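Local coordinates for effector protein B, substrate of the Dot/Icm secretion system (Legionella drancourtii, PDB 4JVS) that probably stimulates GTP hydrolysis by a small GTPase of the host cell, acting through its GTPase-activating (GAP) domain, the part held in this chain, at residues K159-I170 with A198-V209; M241-F251 with E275-F285. All coordinates share one frame; numbering follows the deposited sequence.

Interaction 1. Residues K159-I170 with A198-V209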
loop_
_atom_site.group_PDB
_atom_site.type_symbol
_atom_site.label_atom_id
_atom_site.label_comp_id
_atom_site.label_asym_id
_atom_site.label_seq_id
_atom_site.Cartn_x
_atom_site.Cartn_y
_atom_site.Cartn_z
ATOM N N LYS A 159 6.263 15.786 3.897
ATOM C CA LYS A 159 5.997 15.907 5.326
ATOM C C LYS A 159 4.640 15.326 5.711
ATOM O O LYS A 159 4.509 14.676 6.751
ATOM C CB LYS A 159 6.130 17.364 5.787
ATOM C CG LYS A 159 7.583 17.840 5.836
ATOM C CD LYS A 159 7.721 19.339 6.080
ATOM C CE LYS A 159 9.182 19.786 6.025
ATOM N NZ LYS A 159 9.325 21.244 6.300
ATOM N N MET A 160 3.640 15.559 4.860
ATOM C CA MET A 160 2.279 15.087 5.085
ATOM C C MET A 160 2.226 13.580 4.974
ATOM O O MET A 160 1.588 12.904 5.780
ATOM C CB MET A 160 1.342 15.674 4.040
ATOM C CG MET A 160 1.320 17.181 4.022
ATOM S SD MET A 160 0.621 17.869 5.527
ATOM C CE MET A 160 1.298 19.526 5.436
ATOM N N GLN A 161 2.895 13.060 3.954
ATOM C CA GLN A 161 2.931 11.628 3.711
ATOM C C GLN A 161 3.667 10.920 4.847
ATOM O O GLN A 161 3.394 9.763 5.171
ATOM C CB GLN A 161 3.602 11.369 2.363
ATOM C CG GLN A 161 3.765 9.927 1.992
ATOM C CD GLN A 161 3.203 9.629 0.629
ATOM O OE1 GLN A 161 2.002 9.766 0.407
ATOM N NE2 GLN A 161 4.067 9.218 -0.303
ATOM N N ARG A 162 4.529 11.641 5.499
ATOM C CA ARG A 162 5.394 11.090 6.489
ATOM C C ARG A 162 4.667 11.015 7.784
ATOM O O ARG A 162 4.863 10.112 8.545
ATOM C CB ARG A 162 6.575 12.028 6.581
ATOM C CG ARG A 162 7.752 11.599 7.306
ATOM C CD ARG A 162 8.760 12.662 7.173
ATOM N NE ARG A 162 9.484 12.500 5.929
ATOM C CZ ARG A 162 10.123 13.465 5.294
ATOM N NH1 ARG A 162 10.116 14.682 5.767
ATOM N NH2 ARG A 162 10.749 13.197 4.172
ATOM N N LEU A 163 3.840 12.003 8.039
ATOM C CA LEU A 163 2.937 12.012 9.185
ATOM C C LEU A 163 1.880 10.929 9.006
ATOM O O LEU A 163 1.468 10.259 9.949
ATOM C CB LEU A 163 2.253 13.382 9.291
ATOM C CG LEU A 163 1.067 13.515 10.253
ATOM C CD1 LEU A 163 1.530 13.545 11.701
ATOM C CD2 LEU A 163 0.200 14.731 9.924
ATOM N N ALA A 164 1.451 10.782 7.764
ATOM C CA ALA A 164 0.465 9.790 7.382
ATOM C C ALA A 164 0.981 8.395 7.679
ATOM O O ALA A 164 0.317 7.608 8.355
ATOM C CB ALA A 164 0.154 9.930 5.908
ATOM N N THR A 165 2.172 8.108 7.158
ATOM C CA THR A 165 2.818 6.808 7.306
ATOM C C THR A 165 3.068 6.518 8.777
ATOM O O THR A 165 2.952 5.382 9.225
ATOM C CB THR A 165 4.181 6.763 6.557
ATOM O OG1 THR A 165 4.019 7.220 5.206
ATOM C CG2 THR A 165 4.774 5.348 6.567
ATOM N N ALA A 166 3.411 7.566 9.518
ATOM C CA ALA A 166 3.687 7.464 10.943
ATOM C C ALA A 166 2.460 6.976 11.701
ATOM O O ALA A 166 2.566 6.137 12.599
ATOM C CB ALA A 166 4.156 8.819 11.489
ATOM N N GLY A 167 1.300 7.514 11.334
ATOM C CA GLY A 167 0.048 7.152 11.964
ATOM C C GLY A 167 -0.310 5.720 11.637
ATOM O O GLY A 167 -0.827 4.994 12.496
ATOM N N GLN A 168 -0.034 5.318 10.395
ATOM C CA GLN A 168 -0.273 3.954 9.945
ATOM C C GLN A 168 0.535 2.973 10.779
ATOM O O GLN A 168 0.052 1.913 11.175
ATOM C CB GLN A 168 0.112 3.808 8.478
ATOM C CG GLN A 168 -0.752 4.624 7.521
ATOM C CD GLN A 168 -0.510 4.272 6.060
ATOM O OE1 GLN A 168 0.620 4.346 5.561
ATOM N NE2 GLN A 168 -1.570 3.880 5.373
ATOM N N ASN A 169 1.772 3.344 11.062
ATOM C CA ASN A 169 2.684 2.473 11.770
ATOM C C ASN A 169 2.254 2.248 13.222
ATOM O O ASN A 169 2.471 1.167 13.773
ATOM C CB ASN A 169 4.097 3.042 11.677
ATOM C CG ASN A 169 5.162 2.051 12.086
ATOM O OD1 ASN A 169 4.926 0.843 12.135
ATOM N ND2 ASN A 169 6.353 2.561 12.385
ATOM N N ILE A 170 1.649 3.263 13.836
ATOM C CA ILE A 170 1.123 3.131 15.191
ATOM C C ILE A 170 0.089 2.001 15.221
ATOM O O ILE A 170 0.123 1.116 16.073
ATOM C CB ILE A 170 0.451 4.437 15.669
ATOM C CG1 ILE A 170 1.469 5.574 15.761
ATOM C CG2 ILE A 170 -0.249 4.232 17.007
ATOM C CD1 ILE A 170 0.861 6.898 16.188
ATOM N N ALA A 198 6.991 4.809 17.485
ATOM C CA ALA A 198 5.983 5.136 16.521
ATOM C C ALA A 198 5.138 6.238 17.048
ATOM O O ALA A 198 4.716 7.090 16.337
ATOM C CB ALA A 198 5.136 3.928 16.217
ATOM N N LEU A 199 4.856 6.194 18.317
ATOM C CA LEU A 199 4.059 7.242 18.928
ATOM C C LEU A 199 4.807 8.574 18.912
ATOM O O LEU A 199 4.239 9.604 18.528
ATOM C CB LEU A 199 3.669 6.858 20.357
ATOM C CG LEU A 199 2.812 5.602 20.472
ATOM C CD1 LEU A 199 2.524 5.272 21.914
ATOM C CD2 LEU A 199 1.530 5.802 19.710
ATOM N N ASP A 200 6.079 8.550 19.315
ATOM C CA ASP A 200 6.894 9.769 19.367
ATOM C C ASP A 200 7.194 10.321 17.964
ATOM O O ASP A 200 7.213 11.534 17.763
ATOM C CB ASP A 200 8.191 9.545 20.161
ATOM C CG ASP A 200 7.936 9.177 21.629
ATOM O OD1 ASP A 200 6.938 9.675 22.208
ATOM O OD2 ASP A 200 8.731 8.390 22.202
ATOM N N ASP A 201 7.417 9.436 16.996
ATOM C CA ASP A 201 7.600 9.859 15.611
ATOM C C ASP A 201 6.350 10.547 15.065
ATOM O O ASP A 201 6.448 11.473 14.256
ATOM C CB ASP A 201 7.980 8.675 14.720
ATOM C CG ASP A 201 9.425 8.238 14.912
ATOM O OD1 ASP A 201 9.987 8.489 16.005
ATOM O OD2 ASP A 201 10.001 7.647 13.968
ATOM N N PHE A 202 5.174 10.096 15.502
ATOM C CA PHE A 202 3.933 10.746 15.088
ATOM C C PHE A 202 3.848 12.195 15.590
ATOM O O PHE A 202 3.642 13.122 14.803
ATOM C CB PHE A 202 2.704 9.958 15.537
ATOM C CG PHE A 202 1.417 10.538 15.031
ATOM C CD1 PHE A 202 1.017 10.326 13.717
ATOM C CD2 PHE A 202 0.624 11.318 15.850
ATOM C CE1 PHE A 202 -0.166 10.872 13.239
ATOM C CE2 PHE A 202 -0.557 11.869 15.380
ATOM C CZ PHE A 202 -0.952 11.647 14.073
ATOM N N MET A 203 3.997 12.358 16.905
ATOM C CA MET A 203 4.122 13.661 17.552
ATOM C C MET A 203 5.065 14.624 16.832
ATOM O O MET A 203 4.709 15.780 16.579
ATOM C CB MET A 203 4.644 13.474 18.972
ATOM C CG MET A 203 3.647 13.758 20.066
ATOM S SD MET A 203 2.375 12.493 20.156
ATOM C CE MET A 203 1.018 13.277 19.249
ATOM N N GLN A 204 6.276 14.157 16.537
ATOM C CA GLN A 204 7.285 14.988 15.886
ATOM C C GLN A 204 6.805 15.481 14.529
ATOM O O GLN A 204 6.860 16.678 14.236
ATOM C CB GLN A 204 8.593 14.213 15.708
ATOM C CG GLN A 204 9.285 13.845 17.006
ATOM C CD GLN A 204 10.472 12.897 16.799
ATOM O OE1 GLN A 204 10.914 12.662 15.664
ATOM N NE2 GLN A 204 10.990 12.350 17.902
ATOM N N TYR A 205 6.346 14.542 13.704
ATOM C CA TYR A 205 5.889 14.838 12.357
ATOM C C TYR A 205 4.652 15.735 12.384
ATOM O O TYR A 205 4.454 16.555 11.485
ATOM C CB TYR A 205 5.584 13.536 11.618
ATOM C CG TYR A 205 6.797 12.668 11.329
ATOM C CD1 TYR A 205 8.032 13.233 11.033
ATOM C CD2 TYR A 205 6.701 11.278 11.344
ATOM C CE1 TYR A 205 9.140 12.432 10.767
ATOM C CE2 TYR A 205 7.804 10.471 11.085
ATOM C CZ TYR A 205 9.015 11.054 10.794
ATOM O OH TYR A 205 10.101 10.262 10.532
ATOM N N LYS A 206 3.826 15.576 13.421
ATOM C CA LYS A 206 2.653 16.423 13.631
ATOM C C LYS A 206 3.088 17.858 13.907
ATOM O O LYS A 206 2.449 18.812 13.461
ATOM C CB LYS A 206 1.826 15.901 14.806
ATOM C CG LYS A 206 0.390 16.353 14.817
ATOM C CD LYS A 206 0.008 17.064 16.115
ATOM C CE LYS A 206 -1.496 17.341 16.177
ATOM N NZ LYS A 206 -2.083 17.690 14.830
ATOM N N THR A 207 4.181 17.999 14.653
ATOM C CA THR A 207 4.751 19.307 14.958
ATOM C C THR A 207 5.098 20.046 13.676
ATOM O O THR A 207 4.686 21.186 13.484
ATOM C CB THR A 207 6.035 19.183 15.797
ATOM O OG1 THR A 207 5.796 18.339 16.935
ATOM C CG2 THR A 207 6.501 20.555 16.252
ATOM N N GLU A 208 5.793 19.392 12.777
ATOM C CA GLU A 208 6.171 19.969 11.515
ATOM C C GLU A 208 5.028 20.224 10.593
ATOM O O GLU A 208 5.062 21.129 9.811
ATOM C CB GLU A 208 7.041 18.995 10.818
ATOM C CG GLU A 208 8.256 18.709 11.502
ATOM C CD GLU A 208 9.264 18.255 10.545
ATOM O OE1 GLU A 208 9.283 18.792 9.440
ATOM O OE2 GLU A 208 10.035 17.353 10.861
ATOM N N VAL A 209 4.050 19.351 10.624
ATOM C CA VAL A 209 2.842 19.521 9.820
ATOM C C VAL A 209 1.996 20.698 10.312
ATOM O O VAL A 209 1.562 21.547 9.517
ATOM C CB VAL A 209 2.003 18.239 9.824
ATOM C CG1 VAL A 209 0.579 18.521 9.360
ATOM C CG2 VAL A 209 2.658 17.189 8.951
#

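Interaction 2. Residues M241-F251 with E275-F285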
loop_
_atom_site.group_PDB
_atom_site.type_symbol
_atom_site.label_atom_id
_atom_site.label_comp_id
_atom_site.label_asym_id
_atom_site.label_seq_id
_atom_site.Cartn_x
_atom_site.Cartn_y
_atom_site.Cartn_z
ATOM N N MET A 241 -10.078 10.748 -23.269
ATOM C CA MET A 241 -9.845 9.735 -22.250
ATOM C C MET A 241 -10.301 8.334 -22.661
ATOM O O MET A 241 -11.235 8.178 -23.443
ATOM C CB MET A 241 -10.503 10.165 -20.941
ATOM C CG MET A 241 -9.955 11.478 -20.435
ATOM S SD MET A 241 -10.174 11.673 -18.668
ATOM C CE MET A 241 -8.660 12.549 -18.253
ATOM N N SER A 242 -9.625 7.318 -22.136
ATOM C CA SER A 242 -10.048 5.940 -22.344
ATOM C C SER A 242 -11.267 5.656 -21.490
ATOM O O SER A 242 -11.635 6.464 -20.640
ATOM C CB SER A 242 -8.937 4.972 -21.944
ATOM O OG SER A 242 -8.910 4.797 -20.534
ATOM N N GLY A 243 -11.877 4.495 -21.704
ATOM C CA GLY A 243 -13.032 4.092 -20.927
ATOM C C GLY A 243 -12.605 3.888 -19.495
ATOM O O GLY A 243 -13.292 4.304 -18.565
ATOM N N ASP A 244 -11.455 3.250 -19.329
ATOM C CA ASP A 244 -10.903 3.020 -18.004
ATOM C C ASP A 244 -10.662 4.321 -17.227
ATOM O O ASP A 244 -10.973 4.408 -16.039
ATOM C CB ASP A 244 -9.603 2.230 -18.100
ATOM C CG ASP A 244 -9.833 0.741 -18.268
ATOM O OD1 ASP A 244 -11.003 0.317 -18.389
ATOM O OD2 ASP A 244 -8.829 -0.008 -18.296
ATOM N N GLN A 245 -10.095 5.321 -17.899
ATOM C CA GLN A 245 -9.894 6.633 -17.300
ATOM C C GLN A 245 -11.243 7.237 -16.879
ATOM O O GLN A 245 -11.385 7.800 -15.781
ATOM C CB GLN A 245 -9.162 7.565 -18.277
ATOM C CG GLN A 245 -7.647 7.654 -18.085
ATOM C CD GLN A 245 -6.938 8.407 -19.218
ATOM O OE1 GLN A 245 -7.469 8.541 -20.320
ATOM N NE2 GLN A 245 -5.735 8.899 -18.943
ATOM N N LEU A 246 -12.239 7.104 -17.748
ATOM C CA LEU A 246 -13.540 7.711 -17.508
ATOM C C LEU A 246 -14.266 7.047 -16.338
ATOM O O LEU A 246 -14.843 7.728 -15.490
ATOM C CB LEU A 246 -14.395 7.665 -18.780
ATOM C CG LEU A 246 -14.033 8.583 -19.955
ATOM C CD1 LEU A 246 -14.786 8.170 -21.197
ATOM C CD2 LEU A 246 -14.341 10.021 -19.626
ATOM N N ALA A 247 -14.226 5.716 -16.304
ATOM C CA ALA A 247 -14.810 4.923 -15.220
ATOM C C ALA A 247 -14.125 5.211 -13.889
ATOM O O ALA A 247 -14.784 5.280 -12.850
ATOM C CB ALA A 247 -14.709 3.440 -15.542
ATOM N N THR A 248 -12.801 5.356 -13.926
ATOM C CA THR A 248 -12.043 5.776 -12.757
ATOM C C THR A 248 -12.594 7.085 -12.183
ATOM O O THR A 248 -12.739 7.227 -10.966
ATOM C CB THR A 248 -10.550 5.940 -13.086
ATOM O OG1 THR A 248 -10.013 4.676 -13.479
ATOM C CG2 THR A 248 -9.769 6.444 -11.872
ATOM N N ILE A 249 -12.908 8.031 -13.064
ATOM C CA ILE A 249 -13.459 9.323 -12.650
ATOM C C ILE A 249 -14.846 9.148 -12.025
ATOM O O ILE A 249 -15.113 9.655 -10.935
ATOM C CB ILE A 249 -13.513 10.337 -13.831
ATOM C CG1 ILE A 249 -12.099 10.746 -14.254
ATOM C CG2 ILE A 249 -14.306 11.558 -13.439
ATOM C CD1 ILE A 249 -12.029 11.641 -15.482
ATOM N N CYS A 250 -15.720 8.420 -12.712
ATOM C CA CYS A 250 -17.058 8.146 -12.202
ATOM C C CYS A 250 -17.047 7.497 -10.815
ATOM O O CYS A 250 -17.766 7.936 -9.909
ATOM C CB CYS A 250 -17.812 7.257 -13.180
ATOM S SG CYS A 250 -18.268 8.123 -14.665
ATOM N N PHE A 251 -16.237 6.450 -10.661
ATOM C CA PHE A 251 -16.120 5.750 -9.386
ATOM C C PHE A 251 -15.657 6.682 -8.281
ATOM O O PHE A 251 -16.034 6.518 -7.120
ATOM C CB PHE A 251 -15.151 4.584 -9.503
ATOM C CG PHE A 251 -15.728 3.395 -10.188
ATOM C CD1 PHE A 251 -17.065 3.089 -10.054
ATOM C CD2 PHE A 251 -14.932 2.573 -10.962
ATOM C CE1 PHE A 251 -17.601 1.990 -10.683
ATOM C CE2 PHE A 251 -15.462 1.470 -11.590
ATOM C CZ PHE A 251 -16.797 1.181 -11.451
ATOM N N GLU A 275 -17.989 4.440 -23.697
ATOM C CA GLU A 275 -16.716 4.032 -23.192
ATOM C C GLU A 275 -16.787 3.655 -21.760
ATOM O O GLU A 275 -16.116 2.756 -21.337
ATOM C CB GLU A 275 -15.707 5.116 -23.391
ATOM C CG GLU A 275 -15.782 5.709 -24.766
ATOM C CD GLU A 275 -14.580 5.391 -25.581
ATOM O OE1 GLU A 275 -13.503 5.875 -25.259
ATOM O OE2 GLU A 275 -14.715 4.659 -26.558
ATOM N N VAL A 276 -17.564 4.393 -20.998
ATOM C CA VAL A 276 -17.750 4.106 -19.605
ATOM C C VAL A 276 -18.432 2.799 -19.389
ATOM O O VAL A 276 -18.061 2.078 -18.518
ATOM C CB VAL A 276 -18.546 5.190 -18.910
ATOM C CG1 VAL A 276 -18.884 4.769 -17.504
ATOM C CG2 VAL A 276 -17.749 6.457 -18.864
ATOM N N ASP A 277 -19.434 2.500 -20.191
ATOM C CA ASP A 277 -20.188 1.258 -20.062
ATOM C C ASP A 277 -19.355 0.005 -20.352
ATOM O O ASP A 277 -19.445 -0.986 -19.627
ATOM C CB ASP A 277 -21.434 1.277 -20.957
ATOM C CG ASP A 277 -22.372 0.103 -20.685
ATOM O OD1 ASP A 277 -22.881 -0.498 -21.664
ATOM O OD2 ASP A 277 -22.607 -0.212 -19.493
ATOM N N ASP A 278 -18.549 0.025 -21.403
ATOM C CA ASP A 278 -17.822 -1.194 -21.734
ATOM C C ASP A 278 -16.559 -1.379 -20.880
ATOM O O ASP A 278 -15.935 -2.449 -20.889
ATOM C CB ASP A 278 -17.575 -1.337 -23.249
ATOM C CG ASP A 278 -16.669 -0.266 -23.804
ATOM O OD1 ASP A 278 -15.587 -0.020 -23.224
ATOM O OD2 ASP A 278 -17.039 0.319 -24.838
ATOM N N SER A 279 -16.198 -0.337 -20.135
ATOM C CA SER A 279 -15.176 -0.473 -19.105
ATOM C C SER A 279 -15.795 -1.011 -17.817
ATOM O O SER A 279 -15.206 -1.851 -17.144
ATOM C CB SER A 279 -14.467 0.852 -18.851
ATOM O OG SER A 279 -13.140 0.815 -19.350
ATOM N N LEU A 280 -16.987 -0.530 -17.479
ATOM C CA LEU A 280 -17.730 -1.067 -16.347
ATOM C C LEU A 280 -17.989 -2.556 -16.538
ATOM O O LEU A 280 -18.010 -3.318 -15.573
ATOM C CB LEU A 280 -19.068 -0.349 -16.191
ATOM C CG LEU A 280 -19.057 1.038 -15.563
ATOM C CD1 LEU A 280 -20.341 1.772 -15.915
ATOM C CD2 LEU A 280 -18.925 0.915 -14.072
ATOM N N ASN A 281 -18.193 -2.952 -17.794
ATOM C CA ASN A 281 -18.438 -4.346 -18.153
ATOM C C ASN A 281 -17.151 -5.104 -18.468
ATOM O O ASN A 281 -17.158 -6.077 -19.227
ATOM C CB ASN A 281 -19.387 -4.424 -19.349
ATOM C CG ASN A 281 -20.795 -3.947 -19.019
ATOM O OD1 ASN A 281 -21.346 -3.088 -19.707
ATOM N ND2 ASN A 281 -21.389 -4.515 -17.971
ATOM N N GLY A 282 -16.048 -4.639 -17.887
ATOM C CA GLY A 282 -14.755 -5.275 -18.056
ATOM C C GLY A 282 -14.398 -6.071 -16.821
ATOM O O GLY A 282 -15.285 -6.536 -16.106
ATOM N N ASP A 283 -13.120 -6.140 -16.515
ATOM C CA ASP A 283 -12.601 -6.959 -15.446
ATOM C C ASP A 283 -11.582 -6.178 -14.670
ATOM O O ASP A 283 -11.008 -6.662 -13.730
ATOM C CB ASP A 283 -11.884 -8.151 -16.049
ATOM C CG ASP A 283 -12.813 -9.130 -16.682
ATOM O OD1 ASP A 283 -13.793 -9.511 -16.031
ATOM O OD2 ASP A 283 -12.561 -9.530 -17.830
ATOM N N ALA A 284 -11.327 -4.971 -15.112
ATOM C CA ALA A 284 -10.274 -4.152 -14.538
ATOM C C ALA A 284 -10.654 -3.593 -13.183
ATOM O O ALA A 284 -9.786 -3.134 -12.445
ATOM C CB ALA A 284 -9.898 -3.025 -15.486
ATOM N N PHE A 285 -11.943 -3.628 -12.859
ATOM C CA PHE A 285 -12.424 -3.058 -11.604
ATOM C C PHE A 285 -13.002 -4.119 -10.666
ATOM O O PHE A 285 -13.558 -3.797 -9.621
ATOM C CB PHE A 285 -13.444 -1.941 -11.869
ATOM C CG PHE A 285 -12.972 -0.931 -12.866
ATOM C CD1 PHE A 285 -12.197 0.143 -12.470
ATOM C CD2 PHE A 285 -13.281 -1.069 -14.210
ATOM C CE1 PHE A 285 -11.746 1.068 -13.393
ATOM C CE2 PHE A 285 -12.835 -0.148 -15.137
ATOM C CZ PHE A 285 -12.063 0.922 -14.730
#

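Interaction 1. Residues K159-I170 with A198-V209
Two rings of 198-209, Y205 and F202, take the side chains of 159-170 on their faces and edges. The stem of R162 lies over one face of Y205. Its CG is 3.8 Å from the centroid of the Y205 ring and only 12° off the ring normal, a CH-pi contact. The CG of R162 is anti to the backbone N (chi1 -168°), which lays the stem across the ring at about a right angle. The chain then bends at chi3, and NH2 donates to the backbone O of P153. A166 CB sits at the edge of the same ring, 3.5 Å from Y205 CD2. It also lies at the edge of F202, so one methyl is shared by two aromatics. L163 CD1 covers a face of F202, 4.0 Å from the ring centroid.

The segments belong to two long helices of the LepB GAP N-terminal subdomain. They pack antiparallel at 156°, with axes 8.7 Å apart. The packing is knobs-into-holes in both directions. L163 fits among F202, Y205, K206 and V209. F202 fits among L163, A166, G167 and I170, and its CD1 comes close to the backbone of G167.

At one end, I170 wedges among A198, L199 and F202. Its CG1 packs on A198, and I170 CG2 meets L199 CD2 at 3.6 Å. I170 CD1 lies 3.6 Å from F202 CB and also touches L199 CD2. At the other end, V209 CG2 meets L163 CD2 at 3.6 Å, and M160 SD rests beside V209 CG1. K159 reaches E208 with an extended chain. The salt bridge is long, with K159 NZ 4.0 Å from E208 OE1. F34 packs edge-to-face with F202, and V74 of helix 60-80 lies against M160 and V209. The chain of another protein packs on Q161, T165, Q168 and N169.

Interaction 2. Residues M241-F251 with E275-F285
The carboxylate of D244 reaches S279 and F285 across the contact, and the backbone O of D244 is gripped twice by T248. T248 N donates to D244 O, and T248 OG1 donates to D244 O over 2.7 Å. The two donors come from opposite faces of the carbonyl plane. The carboxylate has partners of its own. OD1 accepts from S279 OG, though the modelled distance is too short to be trusted, and OD2 accepts from the backbone N of A106.

F285 takes partners on both faces of its ring. The edge of F251 points at one face, with the F251 and F285 centroids 5.3 Å apart and planes at 69°. This is a T-shaped pair. F251 CG lies beside its backbone N (chi1 -77°), which turns the CE2 edge toward F285. A284 CB lies over the opposite face of F285. A247 CB comes to 3.7 Å from F285 CZ.

The helices 243-251 and 275-280 cross almost perpendicularly, at 86°, with axes 7.8 Å apart. G243 and E275 are close at the crossing, where G243 CA is 3.4 Å from E275 O. S242 is the N-cap of helix 243-251 and forms a capping box with Q245. Q245 N donates to S242 OG over 2.9 Å, and S242 N donates to Q245 OE1 in the carbonyl plane. S242 OG also bonds to the backbone O of K104. Further along, L246 CB packs on V276 CG2 at 3.6 Å, and F251 meets L280. I266 covers C250 and V276.

All this lies in the LepB GAP C-terminal subdomain. The side chain of A284 is about 10 Å from the bound GDP. The join rests mainly on apolar and ring packing, and the doubtful D244-S279 link near the crossing is no measure of its strength.

From the N terminus, helices 34-45 and 60-80 come first, and both lend side chains to interaction 1. Interaction 1 then pairs helix 156-177 with helix 193-214 and closes a connection of 27 residues, part of which is not modelled. The chain goes on to the C-terminal subdomain. There interaction 2 joins helix 243-253 to helix 271-280 and the turn after it, around the intervening helix 261-267. The two contacts follow in series and neither nest nor cross. Interactions 1 and 2 have their centres 35 Å apart, on opposite sides of the chain's centre, and their nearest atoms about 17 Å apart. Q245 NE2 also ties interaction 2 back to Y112 O of the N-terminal subdomain.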